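Old Yellow Enzyme (Pichia, PDB 6AGZ) probably catalyses the asymmetric reduction of the carbon-carbon double bond of enone compounds, using a bound flavin mononucleotide as its redox cofactor. Local coordinates at residues A[40-45]-A[86-91]; A[184-189]-A[236-241]. All coordinates share one frame; numbering follows the deposited sequence.

Interaction 1: A[40-45]-A[86-91]; sequences TSDFVA and TDRQVE
Asp42 and Arg88 form a salt bridge on the more exposed side of this contact, OD2 of Asp42 lying 3.1 Å from NH1 of Arg88, at the edge of the guanidinium. The carboxylate and guanidinium planes stand 51° apart and the hydrogen bond is weak, so charge probably matters more than direction. Arg88 NE donates to O of Ala405, the C-terminal residue.

Val44 adds van der Waals packing, with CG1 over a face of the guanidinium and CG2 3.5 Å from Arg88 NH1; CG2 also packs on Gln89 CG. A branched valine thus meets both the flat guanidinium and the aliphatic stem of glutamine.

Gln89 joins the polar interactions: its NE2 makes a weak 3.4 Å bond to Asp42 O, while its OE1 accepts from Tyr85 N and, at 2.8 Å, from Thr86 N. With Thr86 OG1 accepting weakly from Gln89 N, this is a capping box at the helix start. A water links Ala45 N to Gln89 O.

Within the loop, Thr40 OG1 accepts from Val44 N at 3.0 Å, just after the type I turn 40-43. The loop between strand 29-31 and helix 47-57 rests on the N-terminal turn of helix 87-102; further along that helix, Val44 and Ala45 touch Ala92.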
loop_
_atom_site.group_PDB
_atom_site.type_symbol
_atom_site.label_atom_id
_atom_site.label_comp_id
_atom_site.label_asym_id
_atom_site.label_seq_id
_atom_site.Cartn_x
_atom_site.Cartn_y
_atom_site.Cartn_z
ATOM N N THR A 40 20.755 34.788 -7.691
ATOM C CA THR A 40 20.560 36.221 -7.550
ATOM C C THR A 40 19.131 36.511 -7.096
ATOM O O THR A 40 18.260 35.635 -7.083
ATOM C CB THR A 40 20.848 36.941 -8.866
ATOM O OG1 THR A 40 19.911 36.510 -9.862
ATOM C CG2 THR A 40 22.260 36.638 -9.343
ATOM N N SER A 41 18.889 37.768 -6.716
ATOM C CA SER A 41 17.520 38.196 -6.449
ATOM C C SER A 41 16.656 38.105 -7.698
ATOM O O SER A 41 15.425 38.069 -7.591
ATOM C CB SER A 41 17.505 39.622 -5.897
ATOM O OG SER A 41 17.875 40.560 -6.891
ATOM N N ASP A 42 17.279 38.061 -8.876
ATOM C CA ASP A 42 16.605 37.827 -10.145
ATOM C C ASP A 42 16.346 36.351 -10.412
ATOM O O ASP A 42 15.825 36.016 -11.483
ATOM C CB ASP A 42 17.438 38.410 -11.288
ATOM C CG ASP A 42 16.761 39.577 -11.967
ATOM O OD1 ASP A 42 15.756 40.077 -11.421
ATOM O OD2 ASP A 42 17.237 39.995 -13.043
ATOM N N PHE A 43 16.713 35.472 -9.474
ATOM C CA PHE A 43 16.572 34.021 -9.614
ATOM C C PHE A 43 17.456 33.476 -10.738
ATOM O O PHE A 43 17.068 32.556 -11.459
ATOM C CB PHE A 43 15.110 33.612 -9.821
ATOM C CG PHE A 43 14.148 34.338 -8.926
ATOM C CD1 PHE A 43 14.127 34.097 -7.562
ATOM C CD2 PHE A 43 13.264 35.267 -9.451
ATOM C CE1 PHE A 43 13.242 34.768 -6.738
ATOM C CE2 PHE A 43 12.376 35.940 -8.633
ATOM C CZ PHE A 43 12.365 35.692 -7.275
ATOM N N VAL A 44 18.655 34.038 -10.878
ATOM C CA VAL A 44 19.624 33.617 -11.883
ATOM C C VAL A 44 20.748 32.860 -11.190
ATOM O O VAL A 44 21.231 33.277 -10.129
ATOM C CB VAL A 44 20.175 34.821 -12.673
ATOM C CG1 VAL A 44 21.142 34.360 -13.754
ATOM C CG2 VAL A 44 19.034 35.627 -13.279
ATOM N N ALA A 45 21.164 31.745 -11.788
ATOM C CA ALA A 45 22.249 30.952 -11.228
ATOM C C ALA A 45 23.556 31.735 -11.262
ATOM O O ALA A 45 23.797 32.549 -12.159
ATOM C CB ALA A 45 22.401 29.636 -11.990
ATOM N N THR A 86 13.306 32.556 -17.665
ATOM C CA THR A 86 13.746 33.558 -18.625
ATOM C C THR A 86 14.941 33.049 -19.430
ATOM O O THR A 86 15.547 32.021 -19.117
ATOM C CB THR A 86 14.107 34.866 -17.921
ATOM O OG1 THR A 86 15.305 34.689 -17.156
ATOM C CG2 THR A 86 12.980 35.302 -16.995
ATOM N N ASP A 87 15.277 33.793 -20.488
ATOM C CA ASP A 87 16.419 33.425 -21.320
ATOM C C ASP A 87 17.709 33.407 -20.506
ATOM O O ASP A 87 18.505 32.467 -20.609
ATOM C CB ASP A 87 16.540 34.383 -22.507
ATOM C CG ASP A 87 15.513 34.103 -23.590
ATOM O OD1 ASP A 87 14.767 33.110 -23.461
ATOM O OD2 ASP A 87 15.460 34.869 -24.574
ATOM N N ARG A 88 17.925 34.436 -19.682
ATOM C CA ARG A 88 19.139 34.508 -18.871
ATOM C C ARG A 88 19.263 33.296 -17.953
ATOM O O ARG A 88 20.333 32.680 -17.854
ATOM C CB ARG A 88 19.145 35.804 -18.054
ATOM C CG ARG A 88 19.329 37.064 -18.888
ATOM C CD ARG A 88 19.277 38.333 -18.038
ATOM N NE ARG A 88 20.273 38.341 -16.968
ATOM C CZ ARG A 88 19.980 38.405 -15.673
ATOM N NH1 ARG A 88 18.715 38.475 -15.279
ATOM N NH2 ARG A 88 20.951 38.405 -14.769
ATOM N N GLN A 89 18.170 32.940 -17.273
ATOM C CA GLN A 89 18.191 31.793 -16.370
ATOM C C GLN A 89 18.546 30.509 -17.114
ATOM O O GLN A 89 19.355 29.704 -16.632
ATOM C CB GLN A 89 16.836 31.666 -15.669
ATOM C CG GLN A 89 16.440 32.881 -14.840
ATOM C CD GLN A 89 14.946 32.950 -14.568
ATOM O OE1 GLN A 89 14.182 32.092 -15.010
ATOM N NE2 GLN A 89 14.526 33.984 -13.842
ATOM N N VAL A 90 17.972 30.315 -18.304
ATOM C CA VAL A 90 18.257 29.115 -19.087
ATOM C C VAL A 90 19.710 29.107 -19.550
ATOM O O VAL A 90 20.346 28.048 -19.620
ATOM C CB VAL A 90 17.277 29.007 -20.270
ATOM C CG1 VAL A 90 17.645 27.839 -21.169
ATOM C CG2 VAL A 90 15.852 28.855 -19.760
ATOM N N GLU A 91 20.261 30.281 -19.872
ATOM C CA GLU A 91 21.674 30.362 -20.229
ATOM C C GLU A 91 22.555 29.931 -19.064
ATOM O O GLU A 91 23.455 29.094 -19.221
ATOM C CB GLU A 91 22.030 31.785 -20.668
ATOM C CG GLU A 91 21.272 32.292 -21.881
ATOM C CD GLU A 91 21.418 33.792 -22.069
ATOM O OE1 GLU A 91 22.564 34.267 -22.210
ATOM O OE2 GLU A 91 20.386 34.497 -22.061
HETATM O O HOH W 1 19.458 30.536 -13.645
#

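Interaction 2: A[184-189]-A[236-241]. With FMN (flavin mononucleotide), chain C.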
loop_
_atom_site.group_PDB
_atom_site.type_symbol
_atom_site.label_atom_id
_atom_site.label_comp_id
_atom_site.label_asym_id
_atom_site.label_seq_id
_atom_site.Cartn_x
_atom_site.Cartn_y
_atom_site.Cartn_z
ATOM N N VAL A 184 14.449 15.648 -15.886
ATOM C CA VAL A 184 13.705 16.677 -15.176
ATOM C C VAL A 184 12.849 15.971 -14.132
ATOM O O VAL A 184 12.134 15.014 -14.450
ATOM C CB VAL A 184 12.864 17.547 -16.136
ATOM C CG1 VAL A 184 11.711 16.767 -16.775
ATOM C CG2 VAL A 184 12.366 18.786 -15.430
ATOM N N GLU A 185 12.975 16.392 -12.878
ATOM C CA GLU A 185 12.348 15.703 -11.757
ATOM C C GLU A 185 11.197 16.545 -11.228
ATOM O O GLU A 185 11.393 17.701 -10.839
ATOM C CB GLU A 185 13.355 15.415 -10.645
ATOM C CG GLU A 185 12.717 14.829 -9.394
ATOM C CD GLU A 185 13.726 14.520 -8.309
ATOM O OE1 GLU A 185 14.863 14.128 -8.646
ATOM O OE2 GLU A 185 13.385 14.673 -7.118
ATOM N N VAL A 186 10.005 15.961 -11.211
ATOM C CA VAL A 186 8.818 16.649 -10.721
ATOM C C VAL A 186 8.785 16.521 -9.202
ATOM O O VAL A 186 8.651 15.419 -8.660
ATOM C CB VAL A 186 7.546 16.086 -11.361
ATOM C CG1 VAL A 186 6.332 16.659 -10.690
ATOM C CG2 VAL A 186 7.525 16.405 -12.848
ATOM N N HIS A 187 8.933 17.651 -8.512
ATOM C CA HIS A 187 8.848 17.696 -7.056
ATOM C C HIS A 187 7.381 17.600 -6.659
ATOM O O HIS A 187 6.604 18.532 -6.889
ATOM C CB HIS A 187 9.485 18.977 -6.525
ATOM C CG HIS A 187 9.700 18.988 -5.043
ATOM N ND1 HIS A 187 9.054 18.122 -4.187
ATOM C CD2 HIS A 187 10.494 19.763 -4.265
ATOM C CE1 HIS A 187 9.439 18.363 -2.946
ATOM N NE2 HIS A 187 10.313 19.353 -2.966
ATOM N N SER A 188 6.996 16.470 -6.076
ATOM C CA SER A 188 5.628 16.230 -5.636
ATOM C C SER A 188 5.611 15.784 -4.183
ATOM O O SER A 188 4.810 14.935 -3.780
ATOM C CB SER A 188 4.941 15.198 -6.527
ATOM O OG SER A 188 3.571 15.063 -6.191
ATOM N N ALA A 189 6.498 16.355 -3.371
ATOM C CA ALA A 189 6.679 15.936 -1.991
ATOM C C ALA A 189 6.711 17.149 -1.071
ATOM O O ALA A 189 6.710 18.300 -1.517
ATOM C CB ALA A 189 7.967 15.117 -1.828
ATOM N N VAL A 236 12.357 11.948 -17.473
ATOM C CA VAL A 236 11.375 12.416 -16.502
ATOM C C VAL A 236 11.514 11.607 -15.219
ATOM O O VAL A 236 11.808 10.406 -15.257
ATOM C CB VAL A 236 9.936 12.313 -17.057
ATOM C CG1 VAL A 236 8.922 12.847 -16.053
ATOM C CG2 VAL A 236 9.818 13.067 -18.368
ATOM N N ALA A 237 11.306 12.271 -14.084
ATOM C CA ALA A 237 11.308 11.629 -12.779
ATOM C C ALA A 237 10.298 12.342 -11.889
ATOM O O ALA A 237 9.646 13.303 -12.304
ATOM C CB ALA A 237 12.708 11.643 -12.162
ATOM N N VAL A 238 10.178 11.865 -10.650
ATOM C CA VAL A 238 9.235 12.433 -9.692
ATOM C C VAL A 238 9.708 12.060 -8.297
ATOM O O VAL A 238 10.344 11.021 -8.099
ATOM C CB VAL A 238 7.791 11.936 -9.968
ATOM C CG1 VAL A 238 7.685 10.434 -9.738
ATOM C CG2 VAL A 238 6.779 12.695 -9.118
ATOM N N ARG A 239 9.412 12.921 -7.325
ATOM C CA ARG A 239 9.715 12.638 -5.929
ATOM C C ARG A 239 8.433 12.630 -5.109
ATOM O O ARG A 239 7.566 13.493 -5.282
ATOM C CB ARG A 239 10.700 13.650 -5.341
ATOM C CG ARG A 239 11.162 13.271 -3.942
ATOM C CD ARG A 239 12.332 14.109 -3.473
ATOM N NE ARG A 239 13.337 13.282 -2.813
ATOM C CZ ARG A 239 14.347 13.759 -2.095
ATOM N NH1 ARG A 239 14.486 15.067 -1.931
ATOM N NH2 ARG A 239 15.213 12.929 -1.535
ATOM N N LEU A 240 8.324 11.649 -4.213
ATOM C CA LEU A 240 7.167 11.486 -3.346
ATOM C C LEU A 240 7.631 11.281 -1.910
ATOM O O LEU A 240 8.692 10.702 -1.661
ATOM C CB LEU A 240 6.300 10.296 -3.788
ATOM C CG LEU A 240 5.803 10.309 -5.236
ATOM C CD1 LEU A 240 5.311 8.929 -5.647
ATOM C CD2 LEU A 240 4.704 11.345 -5.418
ATOM N N SER A 241 6.824 11.761 -0.967
ATOM C CA SER A 241 7.112 11.633 0.463
ATOM C C SER A 241 5.836 11.231 1.187
ATOM O O SER A 241 5.202 12.046 1.868
ATOM C CB SER A 241 7.678 12.936 1.032
ATOM O OG SER A 241 6.723 13.980 0.954
HETATM N N1 FMN C . 14.428 17.841 -1.118
HETATM C C2 FMN C . 13.766 18.163 -2.288
HETATM O O2 FMN C . 13.066 17.322 -2.850
HETATM N N3 FMN C . 13.883 19.428 -2.828
HETATM C C4 FMN C . 14.665 20.373 -2.199
HETATM O O4 FMN C . 14.775 21.502 -2.673
HETATM C C4A FMN C . 15.332 20.050 -1.024
HETATM N N5 FMN C . 16.111 20.996 -0.399
HETATM C C5A FMN C . 16.778 20.683 0.765
HETATM C C6 FMN C . 17.563 21.644 1.389
HETATM C C7 FMN C . 18.237 21.338 2.563
HETATM C C7M FMN C . 19.086 22.375 3.233
HETATM C C8 FMN C . 18.127 20.069 3.116
HETATM C C8M FMN C . 18.856 19.736 4.384
HETATM C C9 FMN C . 17.341 19.109 2.493
HETATM C C9A FMN C . 16.664 19.411 1.314
HETATM N N10 FMN C . 15.879 18.459 0.689
HETATM C C10 FMN C . 15.213 18.779 -0.480
HETATM C "C1'" FMN C . 15.760 17.078 1.270
HETATM C "C2'" FMN C . 16.954 16.261 0.767
HETATM O "O2'" FMN C . 16.892 16.166 -0.639
HETATM C "C3'" FMN C . 17.032 14.864 1.380
HETATM O "O3'" FMN C . 15.906 14.106 1.000
HETATM C "C4'" FMN C . 17.126 14.936 2.901
HETATM O "O4'" FMN C . 18.099 15.887 3.270
HETATM C "C5'" FMN C . 17.505 13.592 3.510
HETATM O "O5'" FMN C . 18.702 13.129 2.924
HETATM P P FMN C . 20.065 13.110 3.781
HETATM O O1P FMN C . 19.821 12.375 5.078
HETATM O O2P FMN C . 21.150 12.405 3.002
HETATM O O3P FMN C . 20.489 14.530 4.063
HETATM O O HOH W 2 4.458 13.416 -1.519
#
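Two neighbouring parallel strands of the eight-stranded TIM barrel, 183-187 and 236-240, meet here and carry His187 and Arg239 of the flavin pocket at their C-terminal ends, where barrel enzymes of this fold bind their ligands. Ala237 N donates to Val184 O, Val186 N to Ala237 O and Arg239 N to Val186 O, each at 2.9 Å; Ser188 N bonds weakly to Arg239 O.

Arg239, its CG anti to the backbone N (chi1 -173°), reaches past Glu185 to the cofactor. Its NH1 donates to FMN O2 at 2.8 Å and to the ribityl O2' at 2.9 Å, while NH2 bonds weakly to O3'; a positive charge here could help stabilise negative charge at the N1-C2-O2 end of reduced flavin. His187 turns a ring face to FMN O2, 3.4 Å from NE2; its ND1 accepts from Ala189 N in the ring plane, helping set the rotation of a ring that also meets Trp112 and Tyr192.

Glu185 OE1 is hydrogen-bonded to Tyr281 OH; Glu185 OE2 lies 3.4 Å from Arg239 CB, near the opposite charge without a salt bridge. On the other sheet face, beta-branched Val186 and Val238 suit the strands: Val238 touches Leu279, Val186 Ile224 of helix 218-231 and Leu194 of helix 193-198, while strand 106-112 flanks strand 183-187.

In the fold
Both contacts are largely buried, but interaction 2 lies near the centre of the chain, whereas the centre of interaction 1 is about 18 Å from the chain centre and includes the exposed Asp42. They share no helix or strand, and their nearest atoms are about 12 Å apart. Regular backbone pairing joins two barrel strands in interaction 2, whereas interaction 1 seats an irregular loop on a helix start through side chains, one salt bridge, weak as a hydrogen bond, and a water. Arginine has a different task in each: Arg88 faces a carboxylate and the chain terminus, Arg239 the flavin. Interaction 2 therefore forms part of the cofactor site, while interaction 1 belongs to the periphery.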